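Trimeric intracellular cation channel type 1B.2 (Caenorhabditis elegans, PDB 5EIK) forms a homotrimeric potassium channel of intracellular membranes that binds PIP2 and may carry counter-ions during calcium release. Local coordinates at residues A[132-137]-A[227-232]; A[20-25]-A[220-225]. All coordinates share one frame; numbering follows the deposited sequence.

Contact 1. Residues A[132-137]-A[227-232]. With PT5 ([(2R)-1-octadecanoyloxy-3-[oxidanyl-[(1R,2R,3S,4R,5R,6S)-2,3,6-tris(oxidanyl)-4,5-diphosphonooxy-cyclohexyl]oxy-phospho ryl]oxy-propan-2-yl] (8Z)-icosa-5,8,11,14-tetraenoate), chain B.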
loop_
_atom_site.group_PDB
_atom_site.type_symbol
_atom_site.label_atom_id
_atom_site.label_comp_id
_atom_site.label_asym_id
_atom_site.label_seq_id
_atom_site.Cartn_x
_atom_site.Cartn_y
_atom_site.Cartn_z
ATOM N N VAL A 132 -22.002 -1.722 18.470
ATOM C CA VAL A 132 -21.738 -0.801 19.559
ATOM C C VAL A 132 -20.251 -0.449 19.531
ATOM O O VAL A 132 -19.876 0.708 19.671
ATOM C CB VAL A 132 -22.088 -1.433 20.930
ATOM C CG1 VAL A 132 -21.486 -0.604 22.079
ATOM C CG2 VAL A 132 -23.605 -1.518 21.078
ATOM N N GLN A 133 -19.407 -1.453 19.325
ATOM C CA GLN A 133 -17.968 -1.237 19.295
ATOM C C GLN A 133 -17.512 -0.396 18.090
ATOM O O GLN A 133 -16.603 0.433 18.201
ATOM C CB GLN A 133 -17.247 -2.594 19.321
ATOM C CG GLN A 133 -15.780 -2.508 19.717
ATOM C CD GLN A 133 -14.875 -3.149 18.688
ATOM O OE1 GLN A 133 -15.175 -3.116 17.490
ATOM N NE2 GLN A 133 -13.760 -3.724 19.138
ATOM N N ARG A 134 -18.143 -0.598 16.942
ATOM C CA ARG A 134 -17.801 0.171 15.751
ATOM C C ARG A 134 -18.035 1.666 15.996
ATOM O O ARG A 134 -17.209 2.508 15.616
ATOM C CB ARG A 134 -18.646 -0.273 14.559
ATOM C CG ARG A 134 -18.292 0.466 13.273
ATOM C CD ARG A 134 -19.405 0.373 12.248
ATOM N NE ARG A 134 -19.779 -1.011 11.964
ATOM C CZ ARG A 134 -19.113 -1.822 11.148
ATOM N NH1 ARG A 134 -18.026 -1.394 10.518
ATOM N NH2 ARG A 134 -19.535 -3.065 10.966
ATOM N N THR A 135 -19.168 1.988 16.617
ATOM C CA THR A 135 -19.518 3.375 16.904
ATOM C C THR A 135 -18.433 4.014 17.753
ATOM O O THR A 135 -18.057 5.167 17.539
ATOM C CB THR A 135 -20.851 3.473 17.647
ATOM O OG1 THR A 135 -21.881 2.863 16.857
ATOM C CG2 THR A 135 -21.216 4.925 17.883
ATOM N N HIS A 136 -17.928 3.259 18.720
ATOM C CA HIS A 136 -16.859 3.751 19.580
ATOM C C HIS A 136 -15.564 3.958 18.790
ATOM O O HIS A 136 -14.816 4.891 19.066
ATOM C CB HIS A 136 -16.588 2.759 20.717
ATOM C CG HIS A 136 -15.345 3.066 21.490
ATOM N ND1 HIS A 136 -15.301 4.018 22.484
ATOM C CD2 HIS A 136 -14.084 2.580 21.379
ATOM C CE1 HIS A 136 -14.067 4.106 22.953
ATOM N NE2 HIS A 136 -13.311 3.244 22.298
ATOM N N LYS A 137 -15.288 3.082 17.821
ATOM C CA LYS A 137 -14.062 3.209 17.023
ATOM C C LYS A 137 -14.086 4.508 16.220
ATOM O O LYS A 137 -13.103 5.245 16.180
ATOM C CB LYS A 137 -13.907 2.035 16.050
ATOM C CG LYS A 137 -13.682 0.679 16.686
ATOM C CD LYS A 137 -13.448 -0.378 15.610
ATOM C CE LYS A 137 -13.050 -1.718 16.204
ATOM N NZ LYS A 137 -11.889 -1.583 17.126
ATOM N N GLY A 227 -28.094 3.253 17.295
ATOM C CA GLY A 227 -29.373 2.702 16.892
ATOM C C GLY A 227 -29.448 2.430 15.409
ATOM O O GLY A 227 -29.908 1.367 14.990
ATOM N N PHE A 228 -29.006 3.387 14.603
ATOM C CA PHE A 228 -29.032 3.201 13.162
ATOM C C PHE A 228 -28.090 2.087 12.735
ATOM O O PHE A 228 -28.436 1.290 11.860
ATOM C CB PHE A 228 -28.691 4.505 12.432
ATOM C CG PHE A 228 -29.893 5.366 12.154
ATOM C CD1 PHE A 228 -30.897 4.920 11.294
ATOM C CD2 PHE A 228 -30.047 6.601 12.777
ATOM C CE1 PHE A 228 -32.038 5.690 11.058
ATOM C CE2 PHE A 228 -31.185 7.381 12.548
ATOM C CZ PHE A 228 -32.182 6.920 11.686
ATOM N N PHE A 229 -26.910 2.016 13.348
ATOM C CA PHE A 229 -25.965 0.958 12.996
ATOM C C PHE A 229 -26.595 -0.394 13.264
ATOM O O PHE A 229 -26.606 -1.266 12.388
ATOM C CB PHE A 229 -24.660 1.059 13.792
ATOM C CG PHE A 229 -23.636 1.968 13.176
ATOM C CD1 PHE A 229 -23.279 1.833 11.836
ATOM C CD2 PHE A 229 -23.012 2.952 13.938
ATOM C CE1 PHE A 229 -22.313 2.668 11.264
ATOM C CE2 PHE A 229 -22.046 3.790 13.378
ATOM C CZ PHE A 229 -21.696 3.649 12.039
ATOM N N ILE A 230 -27.127 -0.569 14.470
ATOM C CA ILE A 230 -27.750 -1.834 14.826
ATOM C C ILE A 230 -28.895 -2.133 13.872
ATOM O O ILE A 230 -29.051 -3.266 13.422
ATOM C CB ILE A 230 -28.290 -1.823 16.270
ATOM C CG1 ILE A 230 -27.134 -1.678 17.258
ATOM C CG2 ILE A 230 -29.040 -3.127 16.556
ATOM C CD1 ILE A 230 -27.581 -1.387 18.695
ATOM N N TYR A 231 -29.689 -1.116 13.555
ATOM C CA TYR A 231 -30.811 -1.311 12.655
ATOM C C TYR A 231 -30.372 -1.813 11.284
ATOM O O TYR A 231 -30.759 -2.902 10.864
ATOM C CB TYR A 231 -31.598 -0.019 12.473
ATOM C CG TYR A 231 -32.692 -0.175 11.449
ATOM C CD1 TYR A 231 -33.856 -0.876 11.750
ATOM C CD2 TYR A 231 -32.532 0.315 10.153
ATOM C CE1 TYR A 231 -34.835 -1.092 10.784
ATOM C CE2 TYR A 231 -33.502 0.105 9.178
ATOM C CZ TYR A 231 -34.652 -0.601 9.501
ATOM O OH TYR A 231 -35.612 -0.822 8.539
ATOM N N PHE A 232 -29.579 -1.015 10.577
ATOM C CA PHE A 232 -29.117 -1.414 9.252
ATOM C C PHE A 232 -28.456 -2.784 9.279
ATOM O O PHE A 232 -28.612 -3.578 8.350
ATOM C CB PHE A 232 -28.140 -0.380 8.684
ATOM C CG PHE A 232 -28.792 0.914 8.290
ATOM C CD1 PHE A 232 -29.851 0.926 7.386
ATOM C CD2 PHE A 232 -28.352 2.124 8.824
ATOM C CE1 PHE A 232 -30.463 2.123 7.020
ATOM C CE2 PHE A 232 -28.958 3.329 8.464
ATOM C CZ PHE A 232 -30.014 3.327 7.562
HETATM O O12 PT5 B . -17.789 -0.771 0.615
HETATM P P1 PT5 B . -16.331 -1.022 0.965
HETATM O O13 PT5 B . -15.529 0.293 1.771
HETATM O O11 PT5 B . -15.359 -1.348 -0.315
HETATM O O6 PT5 B . -17.434 -4.578 2.143
HETATM O O1 PT5 B . -16.100 -2.221 1.966
HETATM C C1 PT5 B . -16.959 -2.442 3.090
HETATM C C6 PT5 B . -16.917 -3.927 3.305
HETATM C C2 PT5 B . -16.487 -1.702 4.399
HETATM O O2 PT5 B . -15.121 -2.050 4.696
HETATM C C3 PT5 B . -17.353 -2.146 5.618
HETATM O O3 PT5 B . -16.810 -1.540 6.783
HETATM C C4 PT5 B . -17.360 -3.641 5.810
HETATM O O4 PT5 B . -18.316 -3.991 6.764
HETATM P P4 PT5 B . -17.867 -4.642 8.190
HETATM O O41 PT5 B . -16.951 -5.962 8.029
HETATM O O42 PT5 B . -19.172 -5.035 9.059
HETATM O O43 PT5 B . -17.055 -3.621 8.941
HETATM C C5 PT5 B . -17.723 -4.402 4.520
HETATM O O5 PT5 B . -17.442 -5.783 4.742
HETATM P P5 PT5 B . -18.743 -6.765 4.886
HETATM O O52 PT5 B . -20.111 -5.975 5.082
HETATM O O51 PT5 B . -18.777 -7.774 3.541
HETATM O O53 PT5 B . -18.255 -7.675 6.191
HETATM C C7 PT5 B . -14.083 0.291 1.939
HETATM C C8 PT5 B . -13.597 1.716 1.617
HETATM C C9 PT5 B . -13.156 1.935 0.134
HETATM O O16 PT5 B . -12.461 2.035 2.511
HETATM C C10 PT5 B . -12.731 2.883 3.548
HETATM O O17 PT5 B . -13.270 2.539 4.586
HETATM O O18 PT5 B . -11.801 2.563 0.112
HETATM C C11 PT5 B . -11.318 3.316 -1.010
HETATM O O19 PT5 B . -12.034 3.905 -1.870
HETATM C C12 PT5 B . -12.285 4.324 3.300
HETATM C C13 PT5 B . -11.349 4.984 4.344
HETATM C C14 PT5 B . -11.050 6.453 3.965
HETATM C C15 PT5 B . -9.648 6.647 3.358
HETATM C C16 PT5 B . -9.257 8.143 3.179
HETATM C C17 PT5 B . -8.458 8.425 1.868
HETATM C C18 PT5 B . -7.276 9.379 2.067
HETATM C C19 PT5 B . -6.229 9.385 1.380
HETATM C C20 PT5 B . -5.034 8.474 1.054
HETATM C C21 PT5 B . -5.127 7.670 -0.268
HETATM C C22 PT5 B . -4.059 6.564 -0.374
HETATM C C23 PT5 B . -3.429 6.472 -1.779
HETATM C C24 PT5 B . -1.885 6.455 -1.751
HETATM C C31 PT5 B . -9.788 3.345 -1.072
HETATM C C32 PT5 B . -9.172 4.437 -0.150
HETATM C C33 PT5 B . -7.615 4.395 -0.100
HETATM C C34 PT5 B . -7.030 3.568 1.073
HETATM C C35 PT5 B . -5.439 3.359 1.170
HETATM C C36 PT5 B . -4.806 2.206 0.749
HETATM C C37 PT5 B . -3.401 2.311 0.117
HETATM C C38 PT5 B . -2.619 1.230 0.675
HETATM C C39 PT5 B . -2.174 -0.003 0.027
HETATM C C40 PT5 B . -3.156 -1.086 -0.291
HETATM C C25 PT5 B . -1.314 5.030 -1.952
HETATM C C26 PT5 B . 0.199 4.957 -1.687
HETATM C C41 PT5 B . -3.528 -1.302 -1.764
HETATM C C42 PT5 B . -4.659 -2.321 -1.947
HETATM C C43 PT5 B . -6.052 -1.683 -1.976
#

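Contact 2. Residues A[20-25]-A[220-225]. With DMU (decyl-beta-D-maltopyranoside), chain K.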
loop_
_atom_site.group_PDB
_atom_site.type_symbol
_atom_site.label_atom_id
_atom_site.label_comp_id
_atom_site.label_asym_id
_atom_site.label_seq_id
_atom_site.Cartn_x
_atom_site.Cartn_y
_atom_site.Cartn_z
ATOM N N GLY A 20 -25.857 7.933 27.275
ATOM C CA GLY A 20 -24.647 8.097 28.059
ATOM C C GLY A 20 -24.228 6.720 28.526
ATOM O O GLY A 20 -23.045 6.415 28.671
ATOM N N TYR A 21 -25.230 5.881 28.747
ATOM C CA TYR A 21 -25.014 4.523 29.203
ATOM C C TYR A 21 -24.169 3.729 28.211
ATOM O O TYR A 21 -23.090 3.234 28.547
ATOM C CB TYR A 21 -26.365 3.834 29.395
ATOM C CG TYR A 21 -26.242 2.347 29.557
ATOM C CD1 TYR A 21 -25.569 1.814 30.644
ATOM C CD2 TYR A 21 -26.756 1.471 28.598
ATOM C CE1 TYR A 21 -25.404 0.456 30.774
ATOM C CE2 TYR A 21 -26.594 0.094 28.722
ATOM C CZ TYR A 21 -25.915 -0.406 29.816
ATOM O OH TYR A 21 -25.744 -1.763 29.958
ATOM N N VAL A 22 -24.681 3.607 26.992
ATOM C CA VAL A 22 -23.998 2.876 25.939
ATOM C C VAL A 22 -22.605 3.440 25.705
ATOM O O VAL A 22 -21.642 2.693 25.567
ATOM C CB VAL A 22 -24.795 2.937 24.623
ATOM C CG1 VAL A 22 -23.978 2.346 23.490
ATOM C CG2 VAL A 22 -26.098 2.176 24.778
ATOM N N GLN A 23 -22.505 4.762 25.680
ATOM C CA GLN A 23 -21.237 5.429 25.448
ATOM C C GLN A 23 -20.162 5.162 26.505
ATOM O O GLN A 23 -18.973 5.342 26.242
ATOM C CB GLN A 23 -21.471 6.932 25.311
ATOM C CG GLN A 23 -20.208 7.744 25.103
ATOM C CD GLN A 23 -20.492 9.120 24.540
ATOM O OE1 GLN A 23 -21.343 9.849 25.052
ATOM N NE2 GLN A 23 -19.773 9.487 23.483
ATOM N N LYS A 24 -20.567 4.728 27.692
ATOM C CA LYS A 24 -19.606 4.450 28.758
ATOM C C LYS A 24 -19.278 2.965 28.919
ATOM O O LYS A 24 -18.399 2.602 29.702
ATOM C CB LYS A 24 -20.118 5.009 30.090
ATOM C CG LYS A 24 -19.735 6.463 30.356
ATOM C CD LYS A 24 -20.152 7.388 29.221
ATOM C CE LYS A 24 -19.817 8.839 29.534
ATOM N NZ LYS A 24 -20.584 9.350 30.706
ATOM N N LEU A 25 -19.986 2.114 28.185
ATOM C CA LEU A 25 -19.763 0.673 28.248
ATOM C C LEU A 25 -18.297 0.312 28.064
ATOM O O LEU A 25 -17.653 0.778 27.128
ATOM C CB LEU A 25 -20.570 -0.029 27.165
ATOM C CG LEU A 25 -22.072 -0.119 27.369
ATOM C CD1 LEU A 25 -22.728 -0.633 26.098
ATOM C CD2 LEU A 25 -22.363 -1.043 28.546
ATOM N N LEU A 220 -27.651 11.835 23.130
ATOM C CA LEU A 220 -28.836 11.398 22.409
ATOM C C LEU A 220 -28.458 11.092 20.962
ATOM O O LEU A 220 -28.955 10.132 20.372
ATOM C CB LEU A 220 -29.910 12.486 22.453
ATOM C CG LEU A 220 -31.205 12.192 21.693
ATOM C CD1 LEU A 220 -31.889 10.945 22.261
ATOM C CD2 LEU A 220 -32.117 13.407 21.790
ATOM N N VAL A 221 -27.582 11.918 20.396
ATOM C CA VAL A 221 -27.127 11.718 19.027
ATOM C C VAL A 221 -26.391 10.387 19.000
ATOM O O VAL A 221 -26.572 9.571 18.097
ATOM C CB VAL A 221 -26.154 12.842 18.575
ATOM C CG1 VAL A 221 -25.473 12.449 17.280
ATOM C CG2 VAL A 221 -26.914 14.145 18.372
ATOM N N TYR A 222 -25.570 10.171 20.017
ATOM C CA TYR A 222 -24.821 8.936 20.110
ATOM C C TYR A 222 -25.772 7.746 20.054
ATOM O O TYR A 222 -25.531 6.774 19.333
ATOM C CB TYR A 222 -24.036 8.879 21.412
ATOM C CG TYR A 222 -22.927 7.862 21.369
ATOM C CD1 TYR A 222 -21.677 8.195 20.846
ATOM C CD2 TYR A 222 -23.131 6.554 21.809
ATOM C CE1 TYR A 222 -20.654 7.249 20.759
ATOM C CE2 TYR A 222 -22.114 5.600 21.726
ATOM C CZ TYR A 222 -20.879 5.957 21.200
ATOM O OH TYR A 222 -19.861 5.045 21.117
ATOM N N LEU A 223 -26.853 7.831 20.821
ATOM C CA LEU A 223 -27.833 6.759 20.861
ATOM C C LEU A 223 -28.406 6.508 19.477
ATOM O O LEU A 223 -28.575 5.355 19.068
ATOM C CB LEU A 223 -28.967 7.101 21.823
ATOM C CG LEU A 223 -29.889 5.917 22.109
ATOM C CD1 LEU A 223 -29.102 4.835 22.840
ATOM C CD2 LEU A 223 -31.069 6.374 22.945
ATOM N N CYS A 224 -28.706 7.587 18.757
ATOM C CA CYS A 224 -29.253 7.459 17.413
ATOM C C CYS A 224 -28.267 6.794 16.463
ATOM O O CYS A 224 -28.656 5.933 15.673
ATOM C CB CYS A 224 -29.655 8.824 16.855
ATOM S SG CYS A 224 -31.099 9.514 17.658
ATOM N N VAL A 225 -26.998 7.191 16.539
ATOM C CA VAL A 225 -25.987 6.605 15.667
ATOM C C VAL A 225 -25.903 5.107 15.908
ATOM O O VAL A 225 -25.989 4.314 14.969
ATOM C CB VAL A 225 -24.602 7.223 15.895
ATOM C CG1 VAL A 225 -23.571 6.519 15.026
ATOM C CG2 VAL A 225 -24.640 8.696 15.550
HETATM C C1 DMU K . -19.882 -4.055 29.998
HETATM C C2 DMU K . -19.795 -3.283 31.341
HETATM C C3 DMU K . -21.252 -3.126 32.009
HETATM C C4 DMU K . -21.983 -4.451 31.955
HETATM O O5 DMU K . -22.111 -4.894 30.597
HETATM C C6 DMU K . -20.807 -5.293 30.125
HETATM O O7 DMU K . -21.241 -2.766 33.559
HETATM O O16 DMU K . -20.935 -5.920 28.838
HETATM C C18 DMU K . -21.234 -7.306 29.061
HETATM C C19 DMU K . -21.393 -7.996 27.703
HETATM C C22 DMU K . -22.412 -9.122 27.806
HETATM C C25 DMU K . -23.332 -9.052 26.591
HETATM C C28 DMU K . -24.423 -10.115 26.736
HETATM C C31 DMU K . -25.164 -10.285 25.411
HETATM C C34 DMU K . -24.547 -11.454 24.631
HETATM C C37 DMU K . -25.578 -12.032 23.651
HETATM C C40 DMU K . -24.865 -12.508 22.379
HETATM C C43 DMU K . -24.452 -13.977 22.546
HETATM O O49 DMU K . -18.570 -4.499 29.644
HETATM O O55 DMU K . -19.205 -1.994 31.067
HETATM C C57 DMU K . -23.373 -4.284 32.565
HETATM O O61 DMU K . -23.974 -5.567 32.757
HETATM C C5 DMU K . -20.492 -0.838 34.828
HETATM C C7 DMU K . -21.676 -0.690 35.796
HETATM C C8 DMU K . -22.744 0.179 35.256
HETATM C C9 DMU K . -23.212 -0.364 33.887
HETATM O O1 DMU K . -22.119 -0.486 33.006
HETATM C C10 DMU K . -21.001 -1.329 33.480
HETATM O O2 DMU K . -23.814 0.169 36.124
HETATM O O3 DMU K . -19.522 -1.709 35.304
HETATM O O4 DMU K . -21.218 -0.125 37.058
HETATM C C11 DMU K . -24.316 0.494 33.267
HETATM O O6 DMU K . -24.819 -0.105 32.072
#

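Contact 1. Residues A[132-137]-A[227-232]
Arg134 does two unlike jobs at once: its aliphatic CD packs over one face of the Phe229 ring, while its guanidinium, a bond further on, grips a phosphate of the bound PIP2 (PT5). Arg134 CD sits 4.1 Å from the Phe229 ring centroid, 21° off the normal, in a CH-pi contact displaced toward the rim. The ring carbon nearest to Arg134 CD is Phe229 CE1, at 3.8 Å. The arginine runs nearly straight from the helix, with CG anti to the backbone N (chi1 -178°), then bends at chi3, which turns the guanidinium to the phosphate.

There the hold is two-handed. Arg134 NH1 donates to PT5 O43 at 2.9 Å in a fairly straight bond, and Arg134 NH2 to PT5 O42 at 2.8 Å, with O42 near the guanidinium plane at its edge. A weak third bond links NH2 to O43, so that oxygen takes both terminal nitrogens. Glu131 forms a salt bridge with Arg134 NE, which probably helps hold the guanidinium in this rotation, and Lys130 NZ is another donor to the same lipid.

Thr135 is the second neighbour of the ring: its OG1 lies 3.1 Å from Phe229 CD2, approaching obliquely; its hydrogen bond goes to Glu131 O, one turn back. Phe229 reaches across because CG stands anti to its own carbonyl carbon, chi1 -86°. Ala197 and Ala201 of helix 194-209 also touch the ring, and Thr194 and Cys198 touch Arg134, so three helices close round the pair. The buried arrangement, an apolar ring against the stem of a phosphate-binding arginine, belongs to the PIP2 site of the TRIC channel: helix 120-148 supplies Lys130 and Arg134, Gly168 joins them from helix 167-177, and helix 218-238 backs the arginine through Phe229.

Contact 2. Residues A[20-25]-A[220-225]
Gln23 lies over the face of the Tyr222 ring where the probably lumenal helix 11-24 crosses transmembrane helix 218-238 of the TRIC fold; the two short axes pass 8.9 Å apart at 69°. Gln23 CB makes a CH-pi contact, 4.0 Å from the Tyr222 ring centroid, and the extended chain carries the amide plane on over the same ring, stacked with the planes 29° apart. Val22 comes to the ring differently, its CG1 meeting Tyr222 CE2 at the edge, near the ring plane, 4.1 Å away. Val22 CG2 lies 4.5 Å from Leu223 CD1, so neighbouring residues of each helix face one another.

Tyr222 points its ring out toward helix 11-24 with CG anti to the backbone N (chi1 -162°), and Thr135 and His136 of helix 120-148 pack against it. Were Tyr222 replaced by an alanine, the Gln23 side chain would probably lose the face it lies on, and a gap would be likely to open between the helices. Further out, Leu15 touches Leu223, and Val22 CG1 also meets Val132 CG1 at 4.1 Å.

Both contacts use helix 218-238, its 220-225 turns serving contact 2 and the following 227-232 serving contact 1, with centres about 10 Å apart. Along the chain the order is 20-25, 132-137, 220-225, 227-232, so the partners alternate and the two connections interlock. Helix 120-148 joins them directly: Thr135 CG2 packs on Tyr222 CZ at 3.5 Å, and the same methyl touches Val225. Contact 1 is buried, about 9 Å from the chain centre, at the lipid site; contact 2 is about 17 Å out. The N-terminal helix 11-24 is thereby tied, through helix 218-238 and by Val22 on Val132, to helix 120-148, which carries Lys130 and Arg134 of the PIP2 site.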